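Local coordinates for Rab5 protein, putative (Plasmodium falciparum, PDB 3CLV) that is probably a small guanine-nucleotide-binding protein of the Rab branch of the Ras family, modelled here with guanosine-5'-diphosphate, at residues 130-133 with 134-138. Numbering follows the deposited sequence.
Sequences NTLD and RAKTW
Lys136 N and Leu132 O, 3.0 Å apart, form one of the i to i+4 backbone hydrogen bonds that run through the first turns of helix 129-145. Arg134 N binds Asn130 O and Ala135 N binds Thr131 O, each at 3.1 Å. At Asp133 O the grip is shared: Thr137 N and Thr137 OG1 both make weak bonds to it, each 3.3 Å long. With chi1 at -59°, the threonine hydroxyl turns back along the helix toward this carbonyl.

Between the two segments apolar contact is slight. The Lys136 side chain passes at a slant over that of Leu132, CE coming to 4.2 Å from CG, and the extended lysine chain carries NZ on to a salt bridge with Glu168 of helix 166-175. On another side of the helix the Arg134 chain bends at chi2 and chi3, which lays its guanidinium over a face of the Trp138 ring, NH2 3.2 Å above the ring plane and offset toward its rim. Thr131 OG1 is hydrogen-bonded to Asn128 O and Asp125 N. Backbone bonds, with a second, weak hydroxyl bond at Asp133 O, thus hold these turns, while Thr131 and Ala135 bind the helix to strand 119-125 of its beta-alpha-beta unit, and Leu132 and the lysine charge join it to helix 166-175.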
loop_
_atom_site.group_PDB
_atom_site.type_symbol
_atom_site.label_atom_id
_atom_site.label_comp_id
_atom_site.label_asym_id
_atom_site.label_seq_id
_atom_site.Cartn_x
_atom_site.Cartn_y
_atom_site.Cartn_z
ATOM N N ASN A 130 13.323 18.197 -18.568
ATOM C CA ASN A 130 12.399 18.522 -17.486
ATOM C C ASN A 130 11.995 17.284 -16.666
ATOM O O ASN A 130 11.821 17.363 -15.448
ATOM C CB ASN A 130 11.143 19.213 -18.028
ATOM C CG ASN A 130 11.395 20.657 -18.480
ATOM O OD1 ASN A 130 12.409 21.275 -18.133
ATOM N ND2 ASN A 130 10.450 21.204 -19.256
ATOM N N THR A 131 11.854 16.150 -17.344
ATOM C CA THR A 131 11.444 14.912 -16.685
ATOM C C THR A 131 12.589 14.349 -15.829
ATOM O O THR A 131 12.333 13.711 -14.811
ATOM C CB THR A 131 10.911 13.859 -17.677
ATOM O OG1 THR A 131 11.982 13.317 -18.459
ATOM C CG2 THR A 131 9.846 14.464 -18.604
ATOM N N LEU A 132 13.832 14.598 -16.238
ATOM C CA LEU A 132 14.999 14.294 -15.393
ATOM C C LEU A 132 15.003 15.129 -14.102
ATOM O O LEU A 132 15.206 14.597 -13.003
ATOM C CB LEU A 132 16.329 14.483 -16.155
ATOM C CG LEU A 132 17.601 14.228 -15.306
ATOM C CD1 LEU A 132 17.618 12.843 -14.668
ATOM C CD2 LEU A 132 18.881 14.447 -16.110
ATOM N N ASP A 133 14.782 16.433 -14.240
ATOM C CA ASP A 133 14.729 17.333 -13.088
ATOM C C ASP A 133 13.686 16.876 -12.056
ATOM O O ASP A 133 13.942 16.899 -10.850
ATOM C CB ASP A 133 14.416 18.765 -13.543
ATOM C CG ASP A 133 15.471 19.344 -14.488
ATOM O OD1 ASP A 133 16.661 18.931 -14.440
ATOM O OD2 ASP A 133 15.092 20.241 -15.279
ATOM N N ARG A 134 12.507 16.472 -12.526
ATOM C CA ARG A 134 11.479 15.927 -11.630
ATOM C C ARG A 134 11.887 14.602 -10.976
ATOM O O ARG A 134 11.628 14.379 -9.793
ATOM C CB ARG A 134 10.140 15.770 -12.368
ATOM C CG ARG A 134 9.335 17.081 -12.471
ATOM C CD ARG A 134 8.280 17.186 -11.350
ATOM N NE ARG A 134 8.763 16.664 -10.070
ATOM C CZ ARG A 134 8.038 16.559 -8.955
ATOM N NH1 ARG A 134 6.770 16.952 -8.930
ATOM N NH2 ARG A 134 8.592 16.054 -7.855
ATOM N N ALA A 135 12.503 13.717 -11.751
ATOM C CA ALA A 135 13.000 12.452 -11.224
ATOM C C ALA A 135 13.984 12.670 -10.073
ATOM O O ALA A 135 13.922 11.957 -9.078
ATOM C CB ALA A 135 13.644 11.616 -12.326
ATOM N N LYS A 136 14.875 13.658 -10.208
ATOM C CA LYS A 136 15.852 13.972 -9.151
ATOM C C LYS A 136 15.168 14.404 -7.855
ATOM O O LYS A 136 15.559 13.961 -6.769
ATOM C CB LYS A 136 16.836 15.048 -9.610
ATOM C CG LYS A 136 17.844 14.539 -10.628
ATOM C CD LYS A 136 18.991 15.517 -10.813
ATOM C CE LYS A 136 19.901 15.074 -11.935
ATOM N NZ LYS A 136 20.928 16.136 -12.212
ATOM N N THR A 137 14.160 15.273 -7.985
ATOM C CA THR A 137 13.322 15.715 -6.850
ATOM C C THR A 137 12.673 14.505 -6.168
ATOM O O THR A 137 12.656 14.407 -4.933
ATOM C CB THR A 137 12.228 16.737 -7.295
ATOM O OG1 THR A 137 12.845 17.883 -7.898
ATOM C CG2 THR A 137 11.378 17.193 -6.118
ATOM N N TRP A 138 12.178 13.563 -6.966
ATOM C CA TRP A 138 11.556 12.371 -6.387
ATOM C C TRP A 138 12.542 11.458 -5.668
ATOM O O TRP A 138 12.214 10.907 -4.608
ATOM C CB TRP A 138 10.761 11.573 -7.426
ATOM C CG TRP A 138 9.416 12.173 -7.702
ATOM C CD1 TRP A 138 8.483 12.590 -6.778
ATOM C CD2 TRP A 138 8.843 12.401 -8.985
ATOM N NE1 TRP A 138 7.372 13.090 -7.422
ATOM C CE2 TRP A 138 7.565 12.989 -8.776
ATOM C CE3 TRP A 138 9.292 12.186 -10.298
ATOM C CZ2 TRP A 138 6.715 13.347 -9.841
ATOM C CZ3 TRP A 138 8.456 12.547 -11.356
ATOM C CH2 TRP A 138 7.175 13.125 -11.118
#